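Local atomic coordinates of sensor histidine kinase PdtaS (Mycobacterium tuberculosis, PDB entry 2YKF), a protein that probably autophosphorylates on a histidine when cyclic di-GMP binds its sensor, here the GAF and PAS-like domains, and signals nutrient deprivation to its partner PdtaR. Residues Ala87-Gly92 with Val125-Arg130; Phe183-Val188 with Arg272-Ala277; Val192-Pro197 with Glu211-Asn216. All coordinates share one frame; numbering follows the deposited sequence. Where two conformers were deposited one is given.

Contact 1: Ala87-Gly92 with Val125-Arg130; sequences ATFSGG and VAVLTR
Phe89 and Thr88 of helix 83-90 pack on Val127 of strand 123-131, a helix-on-sheet contact within the GAF domain. A CH-pi contact carries it. Val127 CG2 stands over one face of the Phe89 ring, 3.6 Å from the centroid and 18° off the ring normal, displaced toward the CE2 side of the rim. The valine presents this methyl because CG1 is the branch anti to the backbone N (chi1 176°), which leaves CG2 anti to the carbonyl carbon. The other contacts are apolar as well. Phe89 CE1 approaches Ala126 CA obliquely at 3.9 Å, where Val125 and Ala126 form a classic beta bulge opposite Val118 on strand 114-120. Thr88 meets the same methyl, CB 3.9 Å from Val127 CG2, while its OG1 is engaged by Leu84 O within the helix. No hydrogen bond joins the two segments; Val127 makes its backbone bonds with Trp45 on the adjoining strand 41-47. Phe89 also reaches Arg47 of that strand, and Thr88 touches Val115 and Pro117 of strand 114-120, so this part of the helix touches three strands. The shortest approach is Phe89 CE2 to Val127 CG2, 3.4 Å.

Contact 2: Phe183-Val188 with Arg272-Ala277; sequences FIRLDV and RNVGAA
The Arg185 guanidinium meets the backbone of 272-277 at its edge, with Val274 C and Gly275 N near its plane. In the conformer given, one of two deposited, its NE makes two weak hydrogen bonds, to Ala276 O at 3.3 Å and to Leu186 O of its own strand. The chain reaches them by bending at chi2 (67°) and chi3. NH2 is modelled too close to Val274 O for a credible bond, so that approach is doubtful. The Phe183 ring meets Ala277 CB obliquely through CE1, 4.0 Å away, and Tyr148 of helix 143-161 packs against it edge to face. The strands run antiparallel in the PAS-like sheet. Leu186 and Ala276 form a hydrogen-bonded pair: Leu186 N to Ala276 O is 2.8 Å and nearly straight (172°), and Ala276 N returns to Leu186 O at 3.1 Å. Arg185 and Ala277 are the adjoining non-hydrogen-bonded pair. Beyond them Val188 CG1 packs on Asn273 O. Asn273 OD1, in the conformer given, takes Gly275 N in an Asx turn, the donor above the carbonyl plane. Gly275 CA lies 3.4 Å from Leu186 O; at its backbone angles (phi 92°) a CB would jam against the preceding carbonyl O and clash with Leu186 O, which calls for glycine. Ala276 O accepts a short, nearly straight backbone bond, with Arg185 NE a weak second donor.

Contact 3: Val192-Pro197 with Glu211-Asn216; sequences VSYASP and ELEGVN
Val192 lies over the turn formed by Leu212-Val215, its CB 3.4 Å from Leu212 O and its CG2 4.2 Å from Leu212 CG. Ala195 CB extends this apolar patch, touching Leu212 CD2 at 3.8 Å. Two backbone bonds grip Val192 from both ends: its N donates to Val215 O at 3.0 Å, and its O accepts from Gly214 N at 2.8 Å, with the donor in the carbonyl plane. The turn is type II, closed by Val215 N to Leu212 O, and Gly214 supplies its positive phi. Glu213 leaves the turn with CG beside the backbone N (chi1 -80°) and an extended chain beyond. Its OE2 accepts from Ala195 N on the anti side of the carboxylate, 3.0 Å away and nearly straight at 172°. The Tyr194 ring runs alongside the carboxylate and points the same way, the two planes 35° apart. This carboxylate thus takes a backbone N-H of 192-195, an outermost strand of the sheet within this chain. On the strand's other side, strand 183-186 bonds to Ser193 and Tyr194, which form a classic bulge opposite Arg185. Tyr194 rests on helix 143-161, whereas Val192 and Leu212 reach Leu217 and Ala220 of helix 217-221.

In the fold
From the N terminus, contact 1 comes first: it closes a loop of 32 residues, partly unmodelled, and ties helix 83-90 to the sheet of the GAF domain. Helix 143-161 then leads on toward the PAS-like domain. There contact 2 pairs the first strand, 183-186, with 272-282, enclosing most of the domain. Contact 3 falls within that span, fastening strand 192-195 to the loop before helix 217-221. Contacts 2 and 3 adjoin through neighbouring strands of one sheet, with Arg185 N to Tyr194 O, 2.7 Å, a probable hydrogen bond. Contact 1 touches neither; its centre lies about 27 Å from that of contact 2 and 36 Å from that of contact 3.

Contact 1: Ala87-Gly92 with Val125-Arg130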
loop_
_atom_site.group_PDB
_atom_site.type_symbol
_atom_site.label_atom_id
_atom_site.label_comp_id
_atom_site.label_asym_id
_atom_site.label_seq_id
_atom_site.Cartn_x
_atom_site.Cartn_y
_atom_site.Cartn_z
ATOM N N ALA A 87 16.593 15.596 -24.598
ATOM C CA ALA A 87 17.353 16.784 -24.162
ATOM C C ALA A 87 17.795 16.687 -22.692
ATOM O O ALA A 87 18.851 17.203 -22.323
ATOM C CB ALA A 87 16.514 18.033 -24.337
ATOM N N THR A 88 16.968 16.058 -21.842
ATOM C CA THR A 88 17.343 15.892 -20.424
ATOM C C THR A 88 18.552 14.999 -20.274
ATOM O O THR A 88 19.329 15.171 -19.340
ATOM C CB THR A 88 16.176 15.372 -19.565
ATOM O OG1 THR A 88 15.009 16.150 -19.828
ATOM C CG2 THR A 88 16.498 15.523 -18.045
ATOM N N PHE A 89 18.757 14.063 -21.199
ATOM C CA PHE A 89 19.978 13.262 -21.181
ATOM C C PHE A 89 21.178 14.091 -21.553
ATOM O O PHE A 89 22.293 13.785 -21.121
ATOM C CB PHE A 89 19.882 12.104 -22.145
ATOM C CG PHE A 89 19.110 10.947 -21.617
ATOM C CD1 PHE A 89 19.721 10.033 -20.767
ATOM C CD2 PHE A 89 17.777 10.757 -21.986
ATOM C CE1 PHE A 89 19.014 8.940 -20.296
ATOM C CE2 PHE A 89 17.032 9.667 -21.494
ATOM C CZ PHE A 89 17.661 8.754 -20.659
ATOM N N SER A 90 20.904 15.162 -22.323
ATOM C CA SER A 90 21.906 16.015 -23.022
ATOM C C SER A 90 22.411 17.214 -22.220
ATOM O O SER A 90 23.559 17.225 -21.781
ATOM C CB SER A 90 21.341 16.517 -24.367
ATOM O OG SER A 90 21.763 15.693 -25.438
ATOM N N GLY A 91 21.569 18.235 -22.071
ATOM C CA GLY A 91 21.951 19.422 -21.341
ATOM C C GLY A 91 21.822 19.266 -19.831
ATOM O O GLY A 91 21.125 20.064 -19.181
ATOM N N GLY A 92 22.479 18.245 -19.265
ATOM C CA GLY A 92 22.559 18.085 -17.798
ATOM C C GLY A 92 23.273 16.803 -17.394
ATOM O O GLY A 92 24.254 16.809 -16.639
ATOM N N VAL A 125 21.830 9.222 -15.810
ATOM C CA VAL A 125 21.771 7.806 -16.234
ATOM C C VAL A 125 20.401 7.310 -16.661
ATOM O O VAL A 125 20.288 6.242 -17.314
ATOM C CB VAL A 125 22.413 6.851 -15.208
ATOM C CG1 VAL A 125 23.872 7.198 -15.007
ATOM C CG2 VAL A 125 21.648 6.925 -13.816
ATOM N N ALA A 126 19.366 8.056 -16.311
ATOM C CA ALA A 126 18.017 7.751 -16.745
ATOM C C ALA A 126 17.212 8.989 -16.627
ATOM O O ALA A 126 17.622 9.938 -15.963
ATOM C CB ALA A 126 17.345 6.566 -15.855
ATOM N N VAL A 127 16.047 8.982 -17.260
ATOM C CA VAL A 127 15.063 10.052 -17.118
ATOM C C VAL A 127 13.665 9.484 -16.773
ATOM O O VAL A 127 13.248 8.495 -17.349
ATOM C CB VAL A 127 14.955 10.854 -18.430
ATOM C CG1 VAL A 127 13.891 11.886 -18.303
ATOM C CG2 VAL A 127 16.310 11.537 -18.691
ATOM N N LEU A 128 12.970 10.118 -15.850
ATOM C CA LEU A 128 11.628 9.703 -15.438
ATOM C C LEU A 128 10.695 10.556 -16.150
ATOM O O LEU A 128 10.918 11.771 -16.196
ATOM C CB LEU A 128 11.445 10.021 -13.942
ATOM C CG LEU A 128 12.429 9.309 -12.978
ATOM C CD1 LEU A 128 12.047 9.651 -11.563
ATOM C CD2 LEU A 128 12.335 7.797 -13.150
ATOM N N THR A 129 9.632 9.986 -16.699
ATOM C CA THR A 129 8.479 10.843 -17.066
ATOM C C THR A 129 7.342 10.598 -16.094
ATOM O O THR A 129 7.090 9.426 -15.710
ATOM C CB THR A 129 8.038 10.594 -18.523
ATOM O OG1 THR A 129 7.806 9.174 -18.731
ATOM C CG2 THR A 129 9.177 11.147 -19.526
ATOM N N ARG A 130 6.719 11.687 -15.637
ATOM C CA ARG A 130 5.586 11.636 -14.737
ATOM C C ARG A 130 4.257 11.868 -15.527
ATOM O O ARG A 130 4.175 12.791 -16.355
ATOM C CB ARG A 130 5.767 12.713 -13.662
ATOM C CG ARG A 130 4.689 12.839 -12.590
ATOM C CD ARG A 130 5.068 13.984 -11.571
ATOM N NE ARG A 130 4.019 14.316 -10.555
ATOM C CZ ARG A 130 4.221 15.071 -9.452
ATOM N NH1 ARG A 130 5.427 15.576 -9.175
ATOM N NH2 ARG A 130 3.225 15.306 -8.595
#

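Contact 2: Phe183-Val188 with Arg272-Ala277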
loop_
_atom_site.group_PDB
_atom_site.type_symbol
_atom_site.label_atom_id
_atom_site.label_comp_id
_atom_site.label_asym_id
_atom_site.label_seq_id
_atom_site.Cartn_x
_atom_site.Cartn_y
_atom_site.Cartn_z
ATOM N N PHE A 183 2.078 9.240 7.394
ATOM C CA PHE A 183 3.128 10.091 6.820
ATOM C C PHE A 183 3.337 11.253 7.749
ATOM O O PHE A 183 2.328 11.886 8.182
ATOM C CB PHE A 183 2.666 10.657 5.474
ATOM C CG PHE A 183 3.654 11.629 4.866
ATOM C CD1 PHE A 183 4.751 11.178 4.237
ATOM C CD2 PHE A 183 3.497 13.005 5.043
ATOM C CE1 PHE A 183 5.694 12.094 3.644
ATOM C CE2 PHE A 183 4.411 13.903 4.516
ATOM C CZ PHE A 183 5.513 13.451 3.822
ATOM N N ILE A 184 4.610 11.554 8.062
ATOM C CA ILE A 184 4.988 12.702 8.952
ATOM C C ILE A 184 6.108 13.496 8.265
ATOM O O ILE A 184 7.051 12.889 7.746
ATOM C CB ILE A 184 5.570 12.176 10.266
ATOM C CG1 ILE A 184 4.449 11.652 11.173
ATOM C CG2 ILE A 184 6.323 13.279 11.079
ATOM C CD1 ILE A 184 4.910 10.745 12.328
ATOM N N ARG A 185 5.982 14.825 8.202
ATOM C CA ARG A 185 7.061 15.646 7.684
ATOM C C ARG A 185 7.706 16.351 8.879
ATOM O O ARG A 185 7.007 16.983 9.673
ATOM C CB ARG A 185 6.552 16.635 6.635
ATOM C CG ARG A 185 7.612 17.584 6.088
ATOM C CD ARG A 185 8.644 16.850 5.280
ATOM N NE ARG A 185 9.967 17.439 5.482
ATOM C CZ ARG A 185 10.434 18.489 4.817
ATOM N NH1 ARG A 185 9.695 19.063 3.876
ATOM N NH2 ARG A 185 11.650 18.947 5.072
ATOM N N LEU A 186 9.034 16.190 9.020
ATOM C CA LEU A 186 9.765 16.905 10.103
ATOM C C LEU A 186 10.561 18.050 9.476
ATOM O O LEU A 186 11.127 17.880 8.434
ATOM C CB LEU A 186 10.788 15.999 10.790
ATOM C CG LEU A 186 10.366 14.770 11.550
ATOM C CD1 LEU A 186 11.578 14.319 12.428
ATOM C CD2 LEU A 186 9.151 15.132 12.412
ATOM N N ASP A 187 10.596 19.198 10.125
ATOM C CA ASP A 187 11.436 20.281 9.669
ATOM C C ASP A 187 12.858 20.077 10.189
ATOM O O ASP A 187 13.121 19.101 10.915
ATOM C CB ASP A 187 10.849 21.625 10.132
ATOM C CG ASP A 187 11.033 21.866 11.625
ATOM O OD1 ASP A 187 11.839 21.132 12.305
ATOM O OD2 ASP A 187 10.391 22.819 12.104
ATOM N N VAL A 188 13.780 21.002 9.843
ATOM C CA VAL A 188 15.206 20.872 10.234
ATOM C C VAL A 188 15.446 20.697 11.714
ATOM O O VAL A 188 16.412 20.090 12.098
ATOM C CB VAL A 188 16.118 22.057 9.745
ATOM C CG1 VAL A 188 16.428 21.906 8.273
ATOM C CG2 VAL A 188 15.482 23.456 10.098
ATOM N N ARG A 272 22.630 20.281 1.902
ATOM C CA ARG A 272 22.093 20.399 3.250
ATOM C C ARG A 272 20.733 19.739 3.581
ATOM O O ARG A 272 19.826 19.685 2.735
ATOM C CB ARG A 272 22.062 21.840 3.719
ATOM C CG ARG A 272 21.198 22.699 2.985
ATOM C CD ARG A 272 21.933 24.054 2.688
ATOM N NE ARG A 272 21.322 24.540 1.469
ATOM C CZ ARG A 272 20.027 24.879 1.366
ATOM N NH1 ARG A 272 19.212 24.853 2.449
ATOM N NH2 ARG A 272 19.535 25.229 0.180
ATOM N N ASN A 273 20.602 19.364 4.851
ATOM C CA ASN A 273 19.377 18.775 5.398
ATOM C C ASN A 273 18.254 19.788 5.475
ATOM O O ASN A 273 18.445 20.881 6.012
ATOM C CB ASN A 273 19.647 18.238 6.810
ATOM C CG ASN A 273 18.418 17.550 7.422
ATOM O OD1 ASN A 273 17.690 18.155 8.214
ATOM N ND2 ASN A 273 18.194 16.278 7.055
ATOM N N VAL A 274 17.100 19.448 4.927
ATOM C CA VAL A 274 15.910 20.250 5.040
ATOM C C VAL A 274 14.806 19.426 5.745
ATOM O O VAL A 274 13.650 19.489 5.387
ATOM C CB VAL A 274 15.474 20.777 3.658
ATOM C CG1 VAL A 274 16.598 21.789 3.067
ATOM C CG2 VAL A 274 15.136 19.603 2.672
ATOM N N GLY A 275 15.215 18.691 6.782
ATOM C CA GLY A 275 14.372 17.842 7.594
ATOM C C GLY A 275 14.315 16.387 7.104
ATOM O O GLY A 275 15.329 15.802 6.633
ATOM N N ALA A 276 13.118 15.789 7.235
ATOM C CA ALA A 276 12.957 14.363 7.036
ATOM C C ALA A 276 11.499 13.973 6.810
ATOM O O ALA A 276 10.584 14.688 7.200
ATOM C CB ALA A 276 13.541 13.531 8.236
ATOM N N ALA A 277 11.308 12.833 6.146
ATOM C CA ALA A 277 9.951 12.235 6.032
ATOM C C ALA A 277 10.042 11.000 6.897
ATOM O O ALA A 277 11.115 10.382 6.991
ATOM C CB ALA A 277 9.609 11.872 4.551
#

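Contact 3: Val192-Pro197 with Glu211-Asn216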
loop_
_atom_site.group_PDB
_atom_site.type_symbol
_atom_site.label_atom_id
_atom_site.label_comp_id
_atom_site.label_asym_id
_atom_site.label_seq_id
_atom_site.Cartn_x
_atom_site.Cartn_y
_atom_site.Cartn_z
ATOM N N VAL A 192 7.489 18.466 13.968
ATOM C CA VAL A 192 6.509 17.940 12.999
ATOM C C VAL A 192 5.778 19.109 12.339
ATOM O O VAL A 192 5.043 19.839 13.000
ATOM C CB VAL A 192 5.470 17.030 13.724
ATOM C CG1 VAL A 192 4.352 16.560 12.763
ATOM C CG2 VAL A 192 6.140 15.838 14.420
ATOM N N SER A 193 5.959 19.272 11.042
ATOM C CA SER A 193 5.264 20.286 10.322
ATOM C C SER A 193 3.989 19.755 9.714
ATOM O O SER A 193 3.043 20.534 9.479
ATOM C CB SER A 193 6.190 20.911 9.282
ATOM O OG SER A 193 6.278 20.091 8.116
ATOM N N TYR A 194 3.898 18.413 9.525
ATOM C CA TYR A 194 2.616 17.804 9.060
ATOM C C TYR A 194 2.617 16.360 9.477
ATOM O O TYR A 194 3.673 15.693 9.351
ATOM C CB TYR A 194 2.446 17.874 7.506
ATOM C CG TYR A 194 1.198 17.137 7.060
ATOM C CD1 TYR A 194 -0.064 17.724 7.230
ATOM C CD2 TYR A 194 1.268 15.803 6.610
ATOM C CE1 TYR A 194 -1.228 17.059 6.878
ATOM C CE2 TYR A 194 0.130 15.121 6.258
ATOM C CZ TYR A 194 -1.110 15.742 6.393
ATOM O OH TYR A 194 -2.230 15.067 6.080
ATOM N N ALA A 195 1.462 15.906 9.987
ATOM C CA ALA A 195 1.217 14.471 10.305
ATOM C C ALA A 195 -0.146 14.058 9.743
ATOM O O ALA A 195 -1.183 14.731 9.984
ATOM C CB ALA A 195 1.269 14.234 11.848
ATOM N N SER A 196 -0.157 12.996 8.937
ATOM C CA SER A 196 -1.394 12.581 8.287
ATOM C C SER A 196 -2.368 12.017 9.343
ATOM O O SER A 196 -1.968 11.738 10.520
ATOM C CB SER A 196 -1.067 11.553 7.189
ATOM O OG SER A 196 -0.584 10.362 7.804
ATOM N N PRO A 197 -3.663 11.878 8.978
ATOM C CA PRO A 197 -4.578 11.279 9.938
ATOM C C PRO A 197 -4.094 9.891 10.425
ATOM O O PRO A 197 -4.176 9.562 11.641
ATOM C CB PRO A 197 -5.881 11.169 9.102
ATOM C CG PRO A 197 -5.865 12.470 8.326
ATOM C CD PRO A 197 -4.400 12.469 7.845
ATOM N N GLU A 211 -1.349 16.759 20.691
ATOM C CA GLU A 211 -1.214 17.007 19.241
ATOM C C GLU A 211 0.169 16.515 18.731
ATOM O O GLU A 211 1.099 16.357 19.492
ATOM C CB GLU A 211 -1.427 18.517 18.929
ATOM C CG GLU A 211 -2.898 18.959 19.057
ATOM C CD GLU A 211 -3.078 20.485 19.143
ATOM O OE1 GLU A 211 -2.061 21.239 19.066
ATOM O OE2 GLU A 211 -4.252 20.920 19.288
ATOM N N LEU A 212 0.315 16.278 17.445
ATOM C CA LEU A 212 1.651 15.944 16.955
ATOM C C LEU A 212 2.276 17.124 16.261
ATOM O O LEU A 212 3.426 17.418 16.465
ATOM C CB LEU A 212 1.557 14.771 15.986
ATOM C CG LEU A 212 2.733 13.848 15.767
ATOM C CD1 LEU A 212 3.521 13.569 17.062
ATOM C CD2 LEU A 212 2.145 12.555 15.108
ATOM N N GLU A 213 1.507 17.771 15.398
ATOM C CA GLU A 213 1.971 18.953 14.689
ATOM C C GLU A 213 2.430 20.074 15.613
ATOM O O GLU A 213 1.830 20.318 16.649
ATOM C CB GLU A 213 0.895 19.457 13.731
ATOM C CG GLU A 213 0.888 18.637 12.451
ATOM C CD GLU A 213 -0.325 18.880 11.536
ATOM O OE1 GLU A 213 -0.973 19.977 11.583
ATOM O OE2 GLU A 213 -0.601 17.952 10.753
ATOM N N GLY A 214 3.540 20.694 15.237
ATOM C CA GLY A 214 4.200 21.691 16.057
ATOM C C GLY A 214 4.988 21.152 17.243
ATOM O O GLY A 214 5.463 21.913 18.046
ATOM N N VAL A 215 5.135 19.842 17.382
ATOM C CA VAL A 215 5.859 19.311 18.559
ATOM C C VAL A 215 7.125 18.651 18.043
ATOM O O VAL A 215 7.143 18.142 16.941
ATOM C CB VAL A 215 5.021 18.313 19.366
ATOM C CG1 VAL A 215 5.775 17.852 20.609
ATOM C CG2 VAL A 215 3.673 18.939 19.789
ATOM N N ASN A 216 8.196 18.729 18.832
ATOM C CA ASN A 216 9.384 17.995 18.558
ATOM C C ASN A 216 9.049 16.487 18.568
ATOM O O ASN A 216 8.461 15.989 19.512
ATOM C CB ASN A 216 10.479 18.347 19.592
ATOM C CG ASN A 216 11.739 17.594 19.338
ATOM O OD1 ASN A 216 11.849 16.441 19.739
ATOM N ND2 ASN A 216 12.673 18.199 18.569
#